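Alpha/beta hydrolase family protein (Bacillus anthracis, PDB 3OOS) is probably a hydrolase of the alpha/beta fold family, whose specific substrate and reaction have not been established. Local coordinates at residues Ile8-Gly13 with Leu81-Glu86; Val28-Ser33 with His98-Met103; Asn44-His49 with Asp268-Phe273; Ala124-Glu129 with Asp212-Leu217. One frame throughout, in Å; residues are numbered along the deposited sequence.

Interaction 1: residues Ile8-Gly13 with Leu81-Glu86; sequences IKTPRG and LEAIRE
Thr10 and Arg12 pack against Ala83, and the contact across the segments is van der Waals throughout. The methyl of Ala83 points at the turn and is met from two directions: Thr10 OG1 lies 3.9 Å from Ala83 CB, and Arg12 CD, on the aliphatic part of its chain, comes to 4.0 Å of Ala83 CB. Thr10 CG2 packs on the helix backbone, 3.9 Å from Ala83 O and 4.2 Å from Ile84 CA. Further back on the strand, Ile8 CD1 approaches Ile84 O at 4.3 Å. The short axes of 8-10 and 81-86 pass 8.3 Å apart at 111°, so the strand runs steeply across the helix.

The hydroxyl of Thr10 bonds within the turn. Residues Thr10 to Gly13 form a type I turn that closes the hairpin of strands 4-10 and 13-20. Set between the backbone N and the carbonyl carbon (chi1 81°), Thr10 OG1 donates to a lone pair of Gly13 O at 2.8 Å. It also accepts from Arg12 N at 3.0 Å, which makes an ST turn.

Ionic links run beside the contact, where Arg12 NE pairs with Asp80 and NH2 with Glu76, both on helix 74-87. The chemistry thus divides: methyl and methylene carbons pack on one another, the Thr10 hydroxyl and helix carbonyls; hydroxyl bonds shape the turn; charge ties Arg12 to the helix.

Interaction 2: residues Val28-Ser33 with His98-Met103; sequences VTHLYS and HSAGGM. With SO4 (sulfate ion), chain B.
His30 reaches past Ala100 and Gly101 to a bound sulfate. From its CB, the first torsion sets CG anti to the backbone N (chi1 -173°). ND1 accepts from Tyr32 N at 3.1 Å, the donor lying 36° out of the ring plane. CD2 comes edge-on to His98 O at 3.4 Å and also touches Gly101 N, whereas CE1 sits over the rim of one face of the Tyr32 ring. At the tip, NE2 donates to sulfate O3 at 2.8 Å.

The same O3 accepts from Ala100 N at 3.0 Å. Tyr32 OH gives a bond of 2.7 Å to sulfate O1, and Ser99 OG one of 2.7 Å to sulfate O2. Ser99 has a positive phi (62°) within a GxSxG sequence (Gly97, Ser99, Gly101), consistent with a nucleophile elbow; the sulfate, probably from crystallisation, would then mark the active site. Leu31 CB also packs on Ala100 CB at 3.9 Å, and water 1 donates to Thr29 O while accepting from His98 N.

The loop leaves strand 25-28 and crosses the start of helix 100-112, just after strand 93-98. Helix 197-207 borders it, Phe203 meeting Leu31 and Leu200 meeting Tyr32.

Interaction 3: residues Asn44-His49 with Asp268-Phe273; sequences NPFTDH and DKFNQF
The Phe270 ring meets Pro45 and Phe46 with its edge, near its own plane. Pro45 CB lies 3.8 Å from Phe270 CD2, and Phe46 CE2 lies 3.8 Å from Phe270 CE2. Over one face of the same ring, toward its rim, sits Phe273 CD2 from the next helical turn. The Phe46 and Phe270 pair is oblique, with planes 88° apart and ring centroids 5.7 Å from each other. The CB of Phe270 points toward the loop, and CG lies anti to the backbone N (chi1 -163°). Tyr227 adds an edge-to-face ring to Phe270, and Phe42 does so to Phe46.

Beside the rings, waters link polar groups. Asp48 OD2 and Asn271 OD1, both acceptors, stay 4.2 Å apart, with carboxylate and amide planes at 50°. Water 3 reconciles them, donating to Asp48 OD2 at 2.8 Å and to Asn271 OD1 at 2.8 Å. Water 4 sits in the plane of the His49 ring, 2.8 Å from His49 NE2, and donates to Asn271 O at 2.7 Å.

The chemistry implies direct packing of Pro45, Phe46 and Phe270 beside water-mediated links at the more exposed Asp48 and Asn271, where water 3 supplies protons to two acceptors; water 4 links His49 NE2 to Asn271 O.

Interaction 4: residues Ala124-Glu129 with Asp212-Leu217; sequences AAASKE and DVRQKL
Ser127 and Asp212 form a single beta bridge, close to where the chain leaves the alpha/beta hydrolase sheet for a largely helical insertion and returns from it. The 82 residues between the segments include helices 145-155, 162-176, 180-186 and 197-207, as in the cap that many relatives insert at this point. The bridge thus pairs the outgoing and returning chains, with Ser127 CA and Asp212 CA 4.0 Å apart. Its hydrogen bond is nearly straight: Val213 N donates to Ala126 O at 2.8 Å, with 177° at the hydrogen.

Ala126 CB touches both Leu217 CD1, at 3.7 Å, and Arg214 CG, at 3.7 Å. Ile243 of helix 237-246 also packs on Ala126, while Leu106 of helix 100-112 meets Leu217.

The Arg214 chain bends at chi3 (-68°), which turns NE back toward Asp212. One face of the guanidinium is covered by Ser127 CB and OG. Ser127 OG itself accepts from Glu129 N in an ST turn. Glu129 crosses Arg214 at about a right angle; in one of its two conformers, and therefore doubtful, is a long salt bridge of 3.5 Å from Glu129 OE1 to Arg214 NH1, the carboxylate and guanidinium planes 66° apart.

Asp212 takes the guanidinium side-on: NH2 of Arg214 donates to Asp212 OD2 at 2.8 Å and NE to OD1 at 2.9 Å. Asp212 OD1 also accepts from Arg214 N at 3.1 Å, closing an Asx turn, and these last two donors reach OD1 from opposite faces of the carboxylate plane.

The centre of interaction 2 is about 2 Å from the centre of the chain, that of interaction 1, a surface contact, about 20 Å; interactions 3 and 4 are partly buried. Chemistry follows place: the central contact gathers polar donors around an anion, interaction 1 relies on methyl packing, interaction 3 combines aromatic packing with waters, and interaction 4 adds a backbone bond and salt bridges. Interactions 2 and 4 both engage helix 100-112, through segment 98-103 and Leu217 on Leu106. Leu81 CD1 of interaction 1 packs on Thr29 CG2 of interaction 2, and Ala124 CB of interaction 4 lies against Ser99 O and Gly102. Interaction 3 touches none, its nearest atoms about 5 Å from interaction 2.

Interaction 1: residues Ile8-Gly13 with Leu81-Glu86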
loop_
_atom_site.group_PDB
_atom_site.type_symbol
_atom_site.label_atom_id
_atom_site.label_comp_id
_atom_site.label_asym_id
_atom_site.label_seq_id
_atom_site.Cartn_x
_atom_site.Cartn_y
_atom_site.Cartn_z
ATOM N N ILE A 8 -15.200 2.116 14.458
ATOM C CA ILE A 8 -15.226 0.918 15.302
ATOM C C ILE A 8 -14.358 1.125 16.541
ATOM O O ILE A 8 -13.263 1.683 16.445
ATOM C CB ILE A 8 -14.783 -0.343 14.495
ATOM C CG1 ILE A 8 -15.059 -1.632 15.281
ATOM C CG2 ILE A 8 -13.308 -0.242 14.056
ATOM C CD1 ILE A 8 -15.038 -2.889 14.420
ATOM N N LYS A 9 -14.874 0.703 17.698
ATOM C CA LYS A 9 -14.125 0.781 18.951
ATOM C C LYS A 9 -13.489 -0.566 19.279
ATOM O O LYS A 9 -14.157 -1.602 19.274
ATOM C CB LYS A 9 -15.014 1.263 20.106
ATOM C CG LYS A 9 -15.250 2.772 20.118
ATOM C CD LYS A 9 -15.879 3.247 21.426
ATOM C CE LYS A 9 -15.900 4.771 21.496
ATOM N NZ LYS A 9 -16.540 5.295 22.738
ATOM N N THR A 10 -12.185 -0.544 19.549
ATOM C CA THR A 10 -11.432 -1.752 19.902
ATOM C C THR A 10 -10.623 -1.507 21.181
ATOM O O THR A 10 -10.446 -0.354 21.583
ATOM C CB THR A 10 -10.452 -2.196 18.774
ATOM O OG1 THR A 10 -9.247 -1.424 18.849
ATOM C CG2 THR A 10 -11.076 -2.052 17.387
ATOM N N PRO A 11 -10.109 -2.585 21.814
ATOM C CA PRO A 11 -9.216 -2.437 22.970
ATOM C C PRO A 11 -7.943 -1.653 22.645
ATOM O O PRO A 11 -7.275 -1.154 23.556
ATOM C CB PRO A 11 -8.859 -3.884 23.324
ATOM C CG PRO A 11 -9.983 -4.687 22.809
ATOM C CD PRO A 11 -10.449 -3.999 21.566
ATOM N N ARG A 12 -7.619 -1.549 21.356
ATOM C CA ARG A 12 -6.433 -0.821 20.913
ATOM C C ARG A 12 -6.756 0.576 20.366
ATOM O O ARG A 12 -5.882 1.264 19.830
ATOM C CB ARG A 12 -5.629 -1.666 19.917
ATOM C CG ARG A 12 -4.944 -2.862 20.583
ATOM C CD ARG A 12 -4.023 -3.610 19.635
ATOM N NE ARG A 12 -2.981 -2.749 19.078
ATOM C CZ ARG A 12 -1.783 -2.549 19.621
ATOM N NH1 ARG A 12 -1.440 -3.154 20.754
ATOM N NH2 ARG A 12 -0.919 -1.751 19.016
ATOM N N GLY A 13 -8.010 0.992 20.530
ATOM C CA GLY A 13 -8.443 2.329 20.135
ATOM C C GLY A 13 -9.590 2.337 19.144
ATOM O O GLY A 13 -10.093 1.279 18.741
ATOM N N LEU A 81 -4.639 -3.792 13.301
ATOM C CA LEU A 81 -5.465 -4.472 12.300
ATOM C C LEU A 81 -6.081 -5.757 12.852
ATOM O O LEU A 81 -7.231 -6.084 12.551
ATOM C CB LEU A 81 -4.667 -4.754 11.020
ATOM C CG LEU A 81 -4.243 -3.513 10.221
ATOM C CD1 LEU A 81 -3.326 -3.903 9.069
ATOM C CD2 LEU A 81 -5.453 -2.718 9.715
ATOM N N GLU A 82 -5.310 -6.473 13.665
ATOM C CA GLU A 82 -5.803 -7.684 14.313
ATOM C C GLU A 82 -6.939 -7.382 15.292
ATOM O O GLU A 82 -7.917 -8.133 15.369
ATOM C CB GLU A 82 -4.650 -8.422 14.998
ATOM C CG GLU A 82 -3.793 -9.214 14.022
ATOM C CD GLU A 82 -4.503 -10.450 13.504
ATOM O OE1 GLU A 82 -4.434 -11.499 14.180
ATOM O OE2 GLU A 82 -5.135 -10.369 12.425
ATOM N N ALA A 83 -6.821 -6.268 16.014
ATOM C CA ALA A 83 -7.870 -5.830 16.933
ATOM C C ALA A 83 -9.150 -5.463 16.180
ATOM O O ALA A 83 -10.250 -5.751 16.650
ATOM C CB ALA A 83 -7.385 -4.659 17.794
ATOM N N ILE A 84 -9.000 -4.836 15.013
ATOM C CA ILE A 84 -10.150 -4.507 14.165
ATOM C C ILE A 84 -10.811 -5.796 13.679
ATOM O O ILE A 84 -12.032 -5.951 13.781
ATOM C CB ILE A 84 -9.747 -3.600 12.977
ATOM C CG1 ILE A 84 -9.299 -2.230 13.504
ATOM C CG2 ILE A 84 -10.902 -3.459 11.968
ATOM C CD1 ILE A 84 -8.618 -1.347 12.473
ATOM N N ARG A 85 -9.998 -6.719 13.170
ATOM C CA ARG A 85 -10.495 -8.029 12.737
ATOM C C ARG A 85 -11.306 -8.729 13.838
ATOM O O ARG A 85 -12.417 -9.210 13.586
ATOM C CB ARG A 85 -9.341 -8.919 12.255
ATOM C CG ARG A 85 -9.814 -10.257 11.675
ATOM C CD ARG A 85 -8.674 -11.273 11.488
ATOM N NE ARG A 85 -7.805 -11.422 12.663
ATOM C CZ ARG A 85 -8.160 -11.991 13.816
ATOM N NH1 ARG A 85 -9.388 -12.472 13.995
ATOM N NH2 ARG A 85 -7.279 -12.073 14.805
ATOM N N GLU A 86 -10.747 -8.767 15.047
ATOM C CA GLU A 86 -11.403 -9.385 16.203
ATOM C C GLU A 86 -12.701 -8.676 16.594
ATOM O O GLU A 86 -13.685 -9.327 16.949
ATOM C CB GLU A 86 -10.447 -9.429 17.397
ATOM C CG GLU A 86 -9.281 -10.393 17.224
ATOM C CD GLU A 86 -9.669 -11.835 17.484
ATOM O OE1 GLU A 86 -10.632 -12.068 18.247
ATOM O OE2 GLU A 86 -9.006 -12.736 16.934
#

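Interaction 2: residues Val28-Ser33 with His98-Met103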
loop_
_atom_site.group_PDB
_atom_site.type_symbol
_atom_site.label_atom_id
_atom_site.label_comp_id
_atom_site.label_asym_id
_atom_site.label_seq_id
_atom_site.Cartn_x
_atom_site.Cartn_y
_atom_site.Cartn_z
ATOM N N VAL A 28 -7.706 -3.638 3.374
ATOM C CA VAL A 28 -6.805 -2.838 2.547
ATOM C C VAL A 28 -6.399 -1.599 3.327
ATOM O O VAL A 28 -7.246 -0.905 3.884
ATOM C CB VAL A 28 -7.461 -2.390 1.212
ATOM C CG1 VAL A 28 -6.546 -1.413 0.452
ATOM C CG2 VAL A 28 -7.806 -3.595 0.344
ATOM N N THR A 29 -5.101 -1.329 3.369
ATOM C CA THR A 29 -4.615 -0.070 3.922
ATOM C C THR A 29 -3.251 0.259 3.331
ATOM O O THR A 29 -2.740 -0.482 2.489
ATOM C CB THR A 29 -4.623 -0.064 5.488
ATOM O OG1 THR A 29 -4.519 1.282 5.968
ATOM C CG2 THR A 29 -3.495 -0.908 6.065
ATOM N N HIS A 30 -2.688 1.381 3.756
ATOM C CA HIS A 30 -1.375 1.809 3.318
ATOM C C HIS A 30 -0.603 2.241 4.555
ATOM O O HIS A 30 -1.201 2.523 5.588
ATOM C CB HIS A 30 -1.500 2.968 2.332
ATOM C CG HIS A 30 -0.203 3.364 1.707
ATOM N ND1 HIS A 30 0.558 4.414 2.175
ATOM C CD2 HIS A 30 0.482 2.836 0.667
ATOM C CE1 HIS A 30 1.652 4.520 1.441
ATOM N NE2 HIS A 30 1.628 3.575 0.518
ATOM N N LEU A 31 0.719 2.286 4.454
ATOM C CA LEU A 31 1.552 2.575 5.617
ATOM C C LEU A 31 1.505 4.034 6.081
ATOM O O LEU A 31 1.725 4.314 7.261
ATOM C CB LEU A 31 2.997 2.145 5.358
ATOM C CG LEU A 31 3.903 2.042 6.584
ATOM C CD1 LEU A 31 3.316 1.090 7.625
ATOM C CD2 LEU A 31 5.279 1.590 6.151
ATOM N N TYR A 32 1.224 4.960 5.167
ATOM C CA TYR A 32 1.211 6.381 5.528
ATOM C C TYR A 32 0.252 7.222 4.691
ATOM O O TYR A 32 0.623 8.268 4.161
ATOM C CB TYR A 32 2.633 6.978 5.529
ATOM C CG TYR A 32 3.533 6.539 4.393
ATOM C CD1 TYR A 32 3.407 7.096 3.119
ATOM C CD2 TYR A 32 4.530 5.587 4.602
ATOM C CE1 TYR A 32 4.240 6.701 2.080
ATOM C CE2 TYR A 32 5.373 5.188 3.566
ATOM C CZ TYR A 32 5.218 5.746 2.309
ATOM O OH TYR A 32 6.043 5.355 1.276
ATOM N N SER A 33 -0.990 6.759 4.594
ATOM C CA SER A 33 -2.032 7.464 3.846
ATOM C C SER A 33 -3.333 7.505 4.627
ATOM O O SER A 33 -3.633 6.596 5.403
ATOM C CB SER A 33 -2.293 6.784 2.500
ATOM O OG SER A 33 -1.125 6.729 1.712
ATOM N N HIS A 98 -0.318 -1.981 -1.534
ATOM C CA HIS A 98 0.507 -1.546 -2.658
ATOM C C HIS A 98 1.660 -0.669 -2.185
ATOM O O HIS A 98 1.469 0.238 -1.366
ATOM C CB HIS A 98 -0.343 -0.788 -3.681
ATOM C CG HIS A 98 0.405 -0.423 -4.924
ATOM N ND1 HIS A 98 0.726 -1.349 -5.893
ATOM C CD2 HIS A 98 0.911 0.758 -5.350
ATOM C CE1 HIS A 98 1.394 -0.753 -6.864
ATOM N NE2 HIS A 98 1.522 0.526 -6.558
ATOM N N SER A 99 2.848 -0.953 -2.718
ATOM C CA SER A 99 4.081 -0.206 -2.430
ATOM C C SER A 99 4.428 -0.320 -0.945
ATOM O O SER A 99 4.645 -1.433 -0.469
ATOM C CB SER A 99 3.988 1.236 -2.940
ATOM O OG SER A 99 5.275 1.823 -3.023
ATOM N N ALA A 100 4.459 0.788 -0.200
ATOM C CA ALA A 100 4.678 0.688 1.254
ATOM C C ALA A 100 3.595 -0.162 1.929
ATOM O O ALA A 100 3.866 -0.860 2.912
ATOM C CB ALA A 100 4.779 2.068 1.904
ATOM N N GLY A 101 2.380 -0.116 1.386
ATOM C CA GLY A 101 1.299 -0.994 1.832
ATOM C C GLY A 101 1.592 -2.466 1.579
ATOM O O GLY A 101 1.148 -3.332 2.336
ATOM N N GLY A 102 2.330 -2.748 0.506
ATOM C CA GLY A 102 2.781 -4.111 0.198
ATOM C C GLY A 102 3.802 -4.613 1.208
ATOM O O GLY A 102 3.793 -5.786 1.587
HETATM N N MSE A 103 4.683 -3.722 1.654
HETATM C CA MSE A 103 5.631 -4.064 2.709
HETATM C C MSE A 103 4.873 -4.410 3.984
HETATM O O MSE A 103 5.206 -5.379 4.670
HETATM C CB MSE A 103 6.610 -2.918 2.949
HETATM C CG MSE A 103 7.457 -2.590 1.735
HETATM SE SE MSE A 103 8.494 -0.971 1.989
HETATM C CE MSE A 103 8.985 -0.698 0.129
HETATM S S SO4 B . 4.082 4.804 -1.720
HETATM O O1 SO4 B . 4.960 5.802 -1.117
HETATM O O2 SO4 B . 4.598 4.441 -3.032
HETATM O O3 SO4 B . 4.015 3.636 -0.850
HETATM O O4 SO4 B . 2.743 5.374 -1.863
HETATM O O HOH W 1 -1.842 0.054 -0.058
#

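Interaction 3: residues Asn44-His49 with Asp268-Phe273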
loop_
_atom_site.group_PDB
_atom_site.type_symbol
_atom_site.label_atom_id
_atom_site.label_comp_id
_atom_site.label_asym_id
_atom_site.label_seq_id
_atom_site.Cartn_x
_atom_site.Cartn_y
_atom_site.Cartn_z
ATOM N N ASN A 44 -10.602 -0.210 -4.886
ATOM C CA ASN A 44 -11.886 -0.313 -5.587
ATOM C C ASN A 44 -12.092 -1.562 -6.454
ATOM O O ASN A 44 -13.159 -2.173 -6.384
ATOM C CB ASN A 44 -12.193 0.966 -6.381
ATOM C CG ASN A 44 -13.683 1.184 -6.584
ATOM O OD1 ASN A 44 -14.125 1.576 -7.667
ATOM N ND2 ASN A 44 -14.465 0.932 -5.546
ATOM N N PRO A 45 -11.082 -1.963 -7.261
ATOM C CA PRO A 45 -11.292 -3.170 -8.073
ATOM C C PRO A 45 -11.607 -4.415 -7.245
ATOM O O PRO A 45 -12.321 -5.303 -7.712
ATOM C CB PRO A 45 -9.954 -3.339 -8.801
ATOM C CG PRO A 45 -9.425 -1.957 -8.905
ATOM C CD PRO A 45 -9.812 -1.296 -7.612
ATOM N N PHE A 46 -11.098 -4.474 -6.019
ATOM C CA PHE A 46 -11.351 -5.623 -5.155
ATOM C C PHE A 46 -12.811 -5.739 -4.713
ATOM O O PHE A 46 -13.276 -6.836 -4.403
ATOM C CB PHE A 46 -10.403 -5.610 -3.954
ATOM C CG PHE A 46 -8.971 -5.830 -4.332
ATOM C CD1 PHE A 46 -8.488 -7.119 -4.557
ATOM C CD2 PHE A 46 -8.108 -4.750 -4.494
ATOM C CE1 PHE A 46 -7.160 -7.328 -4.922
ATOM C CE2 PHE A 46 -6.780 -4.949 -4.868
ATOM C CZ PHE A 46 -6.305 -6.241 -5.080
ATOM N N THR A 47 -13.530 -4.616 -4.720
ATOM C CA THR A 47 -14.936 -4.588 -4.289
ATOM C C THR A 47 -15.877 -5.350 -5.225
ATOM O O THR A 47 -17.022 -5.623 -4.861
ATOM C CB THR A 47 -15.473 -3.145 -4.102
ATOM O OG1 THR A 47 -15.572 -2.492 -5.375
ATOM C CG2 THR A 47 -14.562 -2.348 -3.182
ATOM N N ASP A 48 -15.394 -5.690 -6.420
ATOM C CA ASP A 48 -16.150 -6.536 -7.343
ATOM C C ASP A 48 -16.265 -7.985 -6.850
ATOM O O ASP A 48 -17.157 -8.716 -7.285
ATOM C CB ASP A 48 -15.523 -6.513 -8.749
ATOM C CG ASP A 48 -15.761 -5.197 -9.492
ATOM O OD1 ASP A 48 -16.646 -4.409 -9.092
ATOM O OD2 ASP A 48 -15.061 -4.955 -10.500
ATOM N N HIS A 49 -15.372 -8.395 -5.945
ATOM C CA HIS A 49 -15.303 -9.801 -5.509
ATOM C C HIS A 49 -15.124 -10.009 -4.006
ATOM O O HIS A 49 -15.263 -11.132 -3.509
ATOM C CB HIS A 49 -14.194 -10.538 -6.265
ATOM C CG HIS A 49 -14.397 -10.572 -7.746
ATOM N ND1 HIS A 49 -15.357 -11.359 -8.348
ATOM C CD2 HIS A 49 -13.776 -9.904 -8.746
ATOM C CE1 HIS A 49 -15.310 -11.182 -9.656
ATOM N NE2 HIS A 49 -14.360 -10.304 -9.924
ATOM N N ASP A 268 -8.463 -3.554 -17.092
ATOM C CA ASP A 268 -8.991 -4.868 -17.474
ATOM C C ASP A 268 -8.134 -6.009 -16.941
ATOM O O ASP A 268 -8.660 -6.968 -16.372
ATOM C CB ASP A 268 -9.135 -4.992 -18.995
ATOM C CG ASP A 268 -10.280 -4.157 -19.553
ATOM O OD1 ASP A 268 -11.168 -3.733 -18.778
ATOM O OD2 ASP A 268 -10.297 -3.938 -20.786
ATOM N N LYS A 269 -6.818 -5.905 -17.123
ATOM C CA LYS A 269 -5.907 -6.934 -16.627
ATOM C C LYS A 269 -5.892 -6.992 -15.096
ATOM O O LYS A 269 -5.819 -8.079 -14.517
ATOM C CB LYS A 269 -4.494 -6.747 -17.183
ATOM C CG LYS A 269 -3.539 -7.876 -16.809
ATOM C CD LYS A 269 -2.230 -7.789 -17.566
ATOM C CE LYS A 269 -1.226 -8.790 -17.019
ATOM N NZ LYS A 269 -0.088 -9.010 -17.962
ATOM N N PHE A 270 -5.977 -5.833 -14.445
ATOM C CA PHE A 270 -6.031 -5.818 -12.983
ATOM C C PHE A 270 -7.314 -6.464 -12.458
ATOM O O PHE A 270 -7.289 -7.157 -11.440
ATOM C CB PHE A 270 -5.847 -4.413 -12.395
ATOM C CG PHE A 270 -5.490 -4.428 -10.936
ATOM C CD1 PHE A 270 -4.168 -4.606 -10.537
ATOM C CD2 PHE A 270 -6.475 -4.304 -9.958
ATOM C CE1 PHE A 270 -3.828 -4.646 -9.188
ATOM C CE2 PHE A 270 -6.145 -4.345 -8.606
ATOM C CZ PHE A 270 -4.820 -4.510 -8.221
ATOM N N ASN A 271 -8.426 -6.243 -13.158
ATOM C CA ASN A 271 -9.686 -6.907 -12.825
ATOM C C ASN A 271 -9.566 -8.423 -12.922
ATOM O O ASN A 271 -10.071 -9.144 -12.058
ATOM C CB ASN A 271 -10.833 -6.398 -13.704
ATOM C CG ASN A 271 -11.346 -5.038 -13.266
ATOM O OD1 ASN A 271 -11.220 -4.653 -12.100
ATOM N ND2 ASN A 271 -11.940 -4.300 -14.202
ATOM N N GLN A 272 -8.880 -8.899 -13.963
ATOM C CA GLN A 272 -8.617 -10.328 -14.129
ATOM C C GLN A 272 -7.748 -10.841 -12.981
ATOM O O GLN A 272 -7.984 -11.926 -12.445
ATOM C CB GLN A 272 -7.951 -10.606 -15.480
ATOM C CG GLN A 272 -7.796 -12.089 -15.804
ATOM C CD GLN A 272 -9.104 -12.848 -15.686
ATOM O OE1 GLN A 272 -10.131 -12.426 -16.215
ATOM N NE2 GLN A 272 -9.073 -13.976 -14.985
ATOM N N PHE A 273 -6.745 -10.045 -12.605
ATOM C CA PHE A 273 -5.880 -10.373 -11.474
ATOM C C PHE A 273 -6.694 -10.542 -10.185
ATOM O O PHE A 273 -6.503 -11.515 -9.456
ATOM C CB PHE A 273 -4.782 -9.316 -11.293
ATOM C CG PHE A 273 -4.020 -9.448 -10.000
ATOM C CD1 PHE A 273 -3.041 -10.429 -9.842
ATOM C CD2 PHE A 273 -4.288 -8.592 -8.932
ATOM C CE1 PHE A 273 -2.337 -10.554 -8.639
ATOM C CE2 PHE A 273 -3.594 -8.711 -7.732
ATOM C CZ PHE A 273 -2.613 -9.693 -7.585
HETATM O O HOH W 2 -11.969 -6.533 -10.112
HETATM O O HOH W 3 -13.115 -2.957 -10.992
HETATM O O HOH W 4 -12.686 -8.863 -11.612
#

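Interaction 4: residues Ala124-Glu129 with Asp212-Leu217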
loop_
_atom_site.group_PDB
_atom_site.type_symbol
_atom_site.label_atom_id
_atom_site.label_comp_id
_atom_site.label_asym_id
_atom_site.label_seq_id
_atom_site.Cartn_x
_atom_site.Cartn_y
_atom_site.Cartn_z
ATOM N N ALA A 124 6.221 -3.859 -4.242
ATOM C CA ALA A 124 6.898 -3.792 -2.949
ATOM C C ALA A 124 8.294 -4.405 -2.984
ATOM O O ALA A 124 8.847 -4.681 -4.052
ATOM C CB ALA A 124 6.034 -4.442 -1.864
ATOM N N ALA A 125 8.869 -4.587 -1.801
ATOM C CA ALA A 125 10.185 -5.194 -1.662
ATOM C C ALA A 125 10.233 -5.903 -0.325
ATOM O O ALA A 125 9.521 -5.522 0.606
ATOM C CB ALA A 125 11.274 -4.135 -1.747
ATOM N N ALA A 126 11.067 -6.934 -0.237
ATOM C CA ALA A 126 11.213 -7.725 0.986
ATOM C C ALA A 126 12.251 -7.139 1.951
ATOM O O ALA A 126 12.421 -7.639 3.066
ATOM C CB ALA A 126 11.561 -9.173 0.636
ATOM N N SER A 127 12.952 -6.092 1.518
ATOM C CA SER A 127 13.910 -5.395 2.380
ATOM C C SER A 127 14.125 -3.962 1.913
ATOM O O SER A 127 13.615 -3.554 0.868
ATOM C CB SER A 127 15.253 -6.130 2.413
ATOM O OG SER A 127 16.027 -5.804 1.270
ATOM N N LYS A 128 14.897 -3.213 2.695
ATOM C CA LYS A 128 15.252 -1.831 2.376
ATOM C C LYS A 128 16.160 -1.698 1.144
ATOM O O LYS A 128 16.416 -0.581 0.685
ATOM C CB LYS A 128 15.923 -1.177 3.591
ATOM C CG LYS A 128 17.275 -1.765 3.973
ATOM C CD LYS A 128 17.907 -0.969 5.107
ATOM C CE LYS A 128 19.268 -1.525 5.489
ATOM N NZ LYS A 128 19.856 -0.771 6.634
ATOM N N GLU A 129 16.618 -2.835 0.612
ATOM C CA GLU A 129 17.600 -2.810 -0.470
ATOM C C GLU A 129 17.066 -2.235 -1.791
ATOM O O GLU A 129 17.854 -1.891 -2.675
ATOM C CB GLU A 129 18.277 -4.176 -0.644
ATOM C CG GLU A 129 19.128 -4.563 0.564
ATOM C CD GLU A 129 20.064 -5.727 0.300
ATOM O OE1 GLU A 129 20.784 -6.126 1.240
ATOM O OE2 GLU A 129 20.085 -6.241 -0.836
ATOM N N ASP A 212 13.645 -5.662 6.818
ATOM C CA ASP A 212 14.134 -6.849 6.119
ATOM C C ASP A 212 13.365 -8.066 6.615
ATOM O O ASP A 212 13.472 -8.444 7.782
ATOM C CB ASP A 212 15.644 -7.035 6.345
ATOM C CG ASP A 212 16.244 -8.142 5.485
ATOM O OD1 ASP A 212 15.518 -8.749 4.667
ATOM O OD2 ASP A 212 17.462 -8.400 5.626
ATOM N N VAL A 213 12.583 -8.665 5.717
ATOM C CA VAL A 213 11.809 -9.868 6.025
ATOM C C VAL A 213 12.155 -11.040 5.093
ATOM O O VAL A 213 11.438 -12.035 5.054
ATOM C CB VAL A 213 10.274 -9.597 6.000
ATOM C CG1 VAL A 213 9.885 -8.587 7.080
ATOM C CG2 VAL A 213 9.810 -9.127 4.611
ATOM N N ARG A 214 13.262 -10.925 4.362
ATOM C CA ARG A 214 13.618 -11.920 3.339
ATOM C C ARG A 214 13.643 -13.359 3.849
ATOM O O ARG A 214 13.080 -14.253 3.218
ATOM C CB ARG A 214 14.957 -11.580 2.684
ATOM C CG ARG A 214 14.884 -10.410 1.716
ATOM C CD ARG A 214 16.271 -10.002 1.246
ATOM N NE ARG A 214 17.066 -9.416 2.328
ATOM C CZ ARG A 214 18.318 -8.986 2.197
ATOM N NH1 ARG A 214 18.940 -9.071 1.026
ATOM N NH2 ARG A 214 18.953 -8.466 3.242
ATOM N N GLN A 215 14.299 -13.580 4.984
ATOM C CA GLN A 215 14.420 -14.932 5.523
ATOM C C GLN A 215 13.084 -15.439 6.053
ATOM O O GLN A 215 12.732 -16.605 5.864
ATOM C CB GLN A 215 15.508 -15.009 6.600
ATOM C CG GLN A 215 16.928 -14.778 6.078
ATOM C CD GLN A 215 17.358 -15.795 5.021
ATOM O OE1 GLN A 215 17.048 -16.986 5.118
ATOM N NE2 GLN A 215 18.079 -15.324 4.009
ATOM N N LYS A 216 12.329 -14.552 6.691
ATOM C CA LYS A 216 11.030 -14.927 7.237
ATOM C C LYS A 216 10.015 -15.278 6.148
ATOM O O LYS A 216 9.107 -16.069 6.395
ATOM C CB LYS A 216 10.489 -13.844 8.175
ATOM C CG LYS A 216 11.147 -13.863 9.556
ATOM C CD LYS A 216 10.462 -12.923 10.557
ATOM C CE LYS A 216 10.672 -11.449 10.220
ATOM N NZ LYS A 216 12.118 -11.052 10.217
ATOM N N LEU A 217 10.180 -14.721 4.948
ATOM C CA LEU A 217 9.247 -15.009 3.847
ATOM C C LEU A 217 9.218 -16.486 3.448
ATOM O O LEU A 217 8.198 -16.981 2.962
ATOM C CB LEU A 217 9.538 -14.145 2.617
ATOM C CG LEU A 217 9.204 -12.653 2.706
ATOM C CD1 LEU A 217 9.368 -12.029 1.333
ATOM C CD2 LEU A 217 7.796 -12.401 3.247
#